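Local coordinates for protein transcription factor SPN1 (PDB 3NFQ) that takes part in regulating RNA polymerase II transcription, in yeast, and may act both during and after recruitment of the TATA-binding protein, at residues L85-D90 against V125-K130; S61-A66 against D70-N75. One frame throughout, in Å; residues are numbered along the deposited sequence.

Contact 1: residues L85-D90 against V125-K130; sequences LEPLPD and VIFYTK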
loop_
_atom_site.group_PDB
_atom_site.type_symbol
_atom_site.label_atom_id
_atom_site.label_comp_id
_atom_site.label_asym_id
_atom_site.label_seq_id
_atom_site.Cartn_x
_atom_site.Cartn_y
_atom_site.Cartn_z
ATOM N N LEU A 85 -3.540 -2.444 0.140
ATOM C CA LEU A 85 -4.431 -2.164 -0.999
ATOM C C LEU A 85 -5.164 -3.415 -1.448
ATOM O O LEU A 85 -6.227 -3.328 -2.058
ATOM C CB LEU A 85 -3.563 -1.653 -2.167
ATOM C CG LEU A 85 -3.091 -0.179 -1.998
ATOM C CD1 LEU A 85 -2.091 0.198 -3.088
ATOM C CD2 LEU A 85 -4.302 0.744 -1.989
ATOM N N GLU A 86 -4.571 -4.571 -1.199
ATOM C CA GLU A 86 -5.096 -5.773 -1.852
ATOM C C GLU A 86 -6.491 -6.138 -1.398
ATOM O O GLU A 86 -6.874 -5.931 -0.225
ATOM C CB GLU A 86 -4.118 -6.968 -1.678
ATOM C CG GLU A 86 -4.218 -7.701 -0.405
ATOM C CD GLU A 86 -3.016 -8.645 -0.142
ATOM O OE1 GLU A 86 -2.289 -8.966 -1.085
ATOM O OE2 GLU A 86 -2.818 -9.066 1.020
ATOM N N PRO A 87 -7.284 -6.697 -2.327
ATOM C CA PRO A 87 -8.634 -7.080 -1.990
ATOM C C PRO A 87 -8.631 -8.283 -1.097
ATOM O O PRO A 87 -7.727 -9.134 -1.176
ATOM C CB PRO A 87 -9.280 -7.443 -3.351
ATOM C CG PRO A 87 -8.167 -7.676 -4.244
ATOM C CD PRO A 87 -6.984 -6.873 -3.761
ATOM N N LEU A 88 -9.681 -8.393 -0.301
ATOM C CA LEU A 88 -9.860 -9.582 0.512
ATOM C C LEU A 88 -10.465 -10.601 -0.443
ATOM O O LEU A 88 -10.861 -10.252 -1.551
ATOM C CB LEU A 88 -10.856 -9.321 1.635
ATOM C CG LEU A 88 -10.454 -8.202 2.646
ATOM C CD1 LEU A 88 -11.526 -8.174 3.703
ATOM C CD2 LEU A 88 -9.183 -8.548 3.269
ATOM N N PRO A 89 -10.547 -11.853 -0.006
ATOM C CA PRO A 89 -11.097 -12.917 -0.860
ATOM C C PRO A 89 -12.516 -12.695 -1.408
ATOM O O PRO A 89 -12.801 -13.095 -2.559
ATOM C CB PRO A 89 -11.015 -14.135 0.054
ATOM C CG PRO A 89 -9.778 -13.859 0.925
ATOM C CD PRO A 89 -10.002 -12.380 1.261
ATOM N N ASP A 90 -13.389 -12.025 -0.653
ATOM C CA ASP A 90 -14.717 -11.608 -1.165
ATOM C C ASP A 90 -14.704 -10.428 -2.112
ATOM O O ASP A 90 -15.754 -10.013 -2.632
ATOM C CB ASP A 90 -15.698 -11.373 -0.017
ATOM C CG ASP A 90 -15.444 -10.061 0.722
ATOM O OD1 ASP A 90 -14.409 -9.378 0.471
ATOM O OD2 ASP A 90 -16.300 -9.709 1.562
ATOM N N VAL A 125 -2.325 -3.517 -8.452
ATOM C CA VAL A 125 -2.641 -2.285 -9.201
ATOM C C VAL A 125 -3.433 -2.647 -10.472
ATOM O O VAL A 125 -4.416 -1.964 -10.841
ATOM C CB VAL A 125 -1.358 -1.426 -9.482
ATOM C CG1 VAL A 125 -1.667 -0.198 -10.394
ATOM C CG2 VAL A 125 -0.781 -0.950 -8.166
ATOM N N ILE A 126 -3.071 -3.751 -11.122
ATOM C CA ILE A 126 -3.871 -4.212 -12.258
ATOM C C ILE A 126 -5.330 -4.480 -11.828
ATOM O O ILE A 126 -6.277 -4.077 -12.508
ATOM C CB ILE A 126 -3.222 -5.457 -12.944
ATOM C CG1 ILE A 126 -1.934 -5.026 -13.668
ATOM C CG2 ILE A 126 -4.231 -6.122 -13.943
ATOM C CD1 ILE A 126 -1.001 -6.131 -14.107
ATOM N N PHE A 127 -5.523 -5.155 -10.691
ATOM C CA PHE A 127 -6.844 -5.425 -10.177
ATOM C C PHE A 127 -7.651 -4.106 -10.001
ATOM O O PHE A 127 -8.857 -4.024 -10.298
ATOM C CB PHE A 127 -6.726 -6.163 -8.810
ATOM C CG PHE A 127 -8.036 -6.276 -8.071
ATOM C CD1 PHE A 127 -8.903 -7.356 -8.259
ATOM C CD2 PHE A 127 -8.435 -5.279 -7.202
ATOM C CE1 PHE A 127 -10.153 -7.428 -7.586
ATOM C CE2 PHE A 127 -9.658 -5.371 -6.534
ATOM C CZ PHE A 127 -10.502 -6.407 -6.709
ATOM N N TYR A 128 -6.972 -3.057 -9.563
ATOM C CA TYR A 128 -7.668 -1.749 -9.385
ATOM C C TYR A 128 -8.170 -1.180 -10.750
ATOM O O TYR A 128 -9.185 -0.470 -10.804
ATOM C CB TYR A 128 -6.737 -0.759 -8.709
ATOM C CG TYR A 128 -6.920 -0.812 -7.195
ATOM C CD1 TYR A 128 -6.355 -1.852 -6.463
ATOM C CD2 TYR A 128 -7.659 0.164 -6.501
ATOM C CE1 TYR A 128 -6.512 -1.933 -5.046
ATOM C CE2 TYR A 128 -7.807 0.098 -5.072
ATOM C CZ TYR A 128 -7.220 -0.977 -4.364
ATOM O OH TYR A 128 -7.333 -1.141 -2.994
ATOM N N THR A 129 -7.463 -1.524 -11.835
ATOM C CA THR A 129 -7.868 -1.041 -13.188
ATOM C C THR A 129 -9.152 -1.680 -13.697
ATOM O O THR A 129 -9.854 -1.085 -14.560
ATOM C CB THR A 129 -6.777 -1.213 -14.244
ATOM O OG1 THR A 129 -6.646 -2.611 -14.595
ATOM C CG2 THR A 129 -5.449 -0.654 -13.777
ATOM N N LYS A 130 -9.472 -2.847 -13.130
ATOM C CA LYS A 130 -10.603 -3.722 -13.539
ATOM C C LYS A 130 -11.797 -3.837 -12.586
ATOM O O LYS A 130 -12.942 -4.009 -13.042
ATOM C CB LYS A 130 -10.089 -5.155 -13.738
ATOM C CG LYS A 130 -9.170 -5.377 -14.941
ATOM C CD LYS A 130 -8.657 -6.805 -14.773
ATOM C CE LYS A 130 -7.478 -7.185 -15.671
ATOM N NZ LYS A 130 -6.982 -8.551 -15.232
#

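Contact 2: residues S61-A66 against D70-N75; sequences SVLSKA and DTILDN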
loop_
_atom_site.group_PDB
_atom_site.type_symbol
_atom_site.label_atom_id
_atom_site.label_comp_id
_atom_site.label_asym_id
_atom_site.label_seq_id
_atom_site.Cartn_x
_atom_site.Cartn_y
_atom_site.Cartn_z
ATOM N N SER A 61 3.571 10.278 5.100
ATOM C CA SER A 61 4.743 11.119 5.380
ATOM C C SER A 61 6.063 10.548 4.857
ATOM O O SER A 61 6.777 11.179 4.067
ATOM C CB SER A 61 4.828 11.382 6.869
ATOM O OG SER A 61 5.966 12.182 7.112
ATOM N N VAL A 62 6.380 9.333 5.276
ATOM C CA VAL A 62 7.549 8.609 4.796
ATOM C C VAL A 62 7.547 8.432 3.296
ATOM O O VAL A 62 8.557 8.739 2.640
ATOM C CB VAL A 62 7.722 7.219 5.532
ATOM C CG1 VAL A 62 8.894 6.438 4.959
ATOM C CG2 VAL A 62 7.940 7.418 7.039
ATOM N N LEU A 63 6.438 7.940 2.724
ATOM C CA LEU A 63 6.410 7.680 1.294
ATOM C C LEU A 63 6.599 8.989 0.496
ATOM O O LEU A 63 7.014 8.949 -0.640
ATOM C CB LEU A 63 5.103 6.971 0.847
ATOM C CG LEU A 63 4.841 5.505 1.224
ATOM C CD1 LEU A 63 3.453 5.036 0.794
ATOM C CD2 LEU A 63 5.896 4.567 0.585
ATOM N N SER A 64 6.321 10.138 1.115
ATOM C CA SER A 64 6.385 11.412 0.404
ATOM C C SER A 64 7.797 11.999 0.407
ATOM O O SER A 64 8.051 12.976 -0.299
ATOM C CB SER A 64 5.446 12.427 1.062
ATOM O OG SER A 64 6.147 12.990 2.162
ATOM N N LYS A 65 8.708 11.444 1.188
ATOM C CA LYS A 65 10.050 12.033 1.305
ATOM C C LYS A 65 10.985 11.606 0.206
ATOM O O LYS A 65 11.344 10.442 0.095
ATOM C CB LYS A 65 10.654 11.769 2.674
ATOM C CG LYS A 65 9.957 12.577 3.708
ATOM C CD LYS A 65 10.402 12.208 5.091
ATOM C CE LYS A 65 9.528 12.889 6.156
ATOM N NZ LYS A 65 9.183 14.320 5.830
ATOM N N ALA A 66 11.346 12.571 -0.645
ATOM C CA ALA A 66 12.168 12.311 -1.825
ATOM C C ALA A 66 13.431 11.532 -1.479
ATOM O O ALA A 66 13.791 10.582 -2.168
ATOM C CB ALA A 66 12.542 13.648 -2.503
ATOM N N ASP A 70 14.953 5.630 -2.463
ATOM C CA ASP A 70 15.880 4.511 -2.559
ATOM C C ASP A 70 15.694 3.515 -1.444
ATOM O O ASP A 70 15.581 2.325 -1.717
ATOM C CB ASP A 70 17.340 5.012 -2.533
ATOM C CG ASP A 70 17.758 5.680 -3.824
ATOM O OD1 ASP A 70 17.100 5.467 -4.870
ATOM O OD2 ASP A 70 18.769 6.428 -3.778
ATOM N N THR A 71 15.644 3.981 -0.192
ATOM C CA THR A 71 15.489 3.070 0.949
ATOM C C THR A 71 14.144 2.316 0.911
ATOM O O THR A 71 14.086 1.113 1.192
ATOM C CB THR A 71 15.504 3.801 2.303
ATOM O OG1 THR A 71 16.559 4.788 2.343
ATOM C CG2 THR A 71 15.684 2.781 3.423
ATOM N N ILE A 72 13.080 3.060 0.591
ATOM C CA ILE A 72 11.715 2.499 0.425
ATOM C C ILE A 72 11.776 1.419 -0.622
ATOM O O ILE A 72 11.328 0.288 -0.382
ATOM C CB ILE A 72 10.724 3.610 -0.029
ATOM C CG1 ILE A 72 10.475 4.519 1.146
ATOM C CG2 ILE A 72 9.385 3.012 -0.573
ATOM C CD1 ILE A 72 9.954 5.936 0.777
ATOM N N LEU A 73 12.339 1.743 -1.773
ATOM C CA LEU A 73 12.346 0.763 -2.879
ATOM C C LEU A 73 13.288 -0.404 -2.611
ATOM O O LEU A 73 12.974 -1.568 -2.918
ATOM C CB LEU A 73 12.694 1.452 -4.219
ATOM C CG LEU A 73 11.605 2.401 -4.724
ATOM C CD1 LEU A 73 12.077 3.186 -5.938
ATOM C CD2 LEU A 73 10.298 1.698 -5.079
ATOM N N ASP A 74 14.457 -0.118 -2.060
ATOM C CA ASP A 74 15.434 -1.190 -1.790
ATOM C C ASP A 74 14.997 -2.164 -0.706
ATOM O O ASP A 74 15.366 -3.329 -0.771
ATOM C CB ASP A 74 16.795 -0.608 -1.440
ATOM C CG ASP A 74 17.477 0.042 -2.630
ATOM O OD1 ASP A 74 17.114 -0.237 -3.802
ATOM O OD2 ASP A 74 18.376 0.866 -2.377
ATOM N N ASN A 75 14.218 -1.717 0.281
ATOM C CA ASN A 75 13.744 -2.597 1.367
ATOM C C ASN A 75 12.349 -3.216 1.202
ATOM O O ASN A 75 11.784 -3.709 2.175
ATOM C CB ASN A 75 13.836 -1.851 2.682
ATOM C CG ASN A 75 15.274 -1.540 3.030
ATOM O OD1 ASN A 75 15.765 -0.430 2.786
ATOM N ND2 ASN A 75 15.985 -2.554 3.475
HETATM O O HOH W 1 16.132 8.665 -2.372
#

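Contact 1: residues L85-D90 against V125-K130
Two aromatic rings of helix 121-130 meet the end of helix 77-85 and the loop that follows it, and they do so in different ways: Phe127 offers a face, Tyr128 an edge. Over one face of the Phe127 ring sits the pyrrolidine of Pro87, whose CG lies 3.6 Å from the ring centroid and only 12° off the ring normal, so this is a CH-pi contact made almost centrally. CB of the same proline reaches Phe127 CZ at 3.7 Å, while its CD stands farther back, above the CD2-CE2 side. A first torsion of 170° turns the phenyl ring of Phe127 anti to its own amide nitrogen and carries it out to meet the proline.

At the rim of the Tyr128 ring, in its plane, lies the carbonyl oxygen of Leu85. Tyr128 OH donates to Leu85 O over 2.6 Å, in the carbonyl plane and on a lone pair, with a C=O...O angle of 127°. The acceptor belongs to the last helical residue before Glu86 breaks the helical conformation, so the phenol ties down the carbonyl just where the chain turns into the loop. Both segments lie within the TFIIS N-terminal family region, an all-helical bundle here, and the contact joins the end of helix 77-85 and its loop to the later turns of helix 121-130. Leu85 crosses Tyr128 at about a right angle; its CD2 is 3.7 Å from Tyr128 OH, and its CB packs 4.1 Å from Tyr128 CE1, so the leucine packs against the hydroxyl and the ring edge of a buried tyrosine. Phe103 of helix 96-107 meets the tyrosine ring edge-to-face, and Leu93 touches both aromatic side chains.

Contact 2: residues S61-A66 against D70-N75
The backbones of the end of helix 51-63 and of the short helix 69-74 come closest at Leu63 and Ile72, whose CA atoms are 7.5 Å apart, and no direct hydrogen bond passes between the two segments. Ile72 does most of the work. With CG1 anti to its carbonyl carbon (chi1 -72°) and the chain extended beyond it, the CD1 methyl is brought up to the backbone of the other helix, 3.6 Å from Val62 O and 4.0 Å from Leu63 CA. The second branch, CG2, goes to the side chain instead: it meets CD2 of Leu63 at 4.0 Å, the two side chains crossing at roughly a right angle. Val62 adds a looser touch, its CG1 lying 4.3 Å from Ile72 CD1. All three residues are buried, and Leu77 of helix 77-85 packs on both Leu63 and Ile72.

Farther along, one water spans the gap at the mouth of the turn, donating to Ala66 O at 3.0 Å and accepting from Asp70 N at 3.3 Å. Within 61-66, Ser61 O receives both the backbone N and the OG of Ser64 from the same face of its carbonyl plane; the hydroxyl reaches it at 2.7 Å. The Ser64 side chain thus folds back onto the backbone three residues earlier. With just three residues separating the segments, the contact is a short connection between consecutive helices, 51-63 and 69-74, with Ile72 packed on Val62 and Leu63, in an all-helical domain.

In the fold
Contact 2 closes before contact 1 opens along the chain. Their centres are 23 Å apart, on opposite sides of the chain's centre; the nearest atoms are about 8 Å apart and do not touch. Helix 77-85 links them: its early residue Leu77 packs on contact 2, and its last residue, Leu85, belongs to contact 1. The two differ in span, contact 2 joining successive helices across a short turn and contact 1 bringing together segments 35 residues apart, with helices 96-107 and 113-119 between them. One contact is local and the other long-range, and both lie in the all-helical conserved central domain of Spn1.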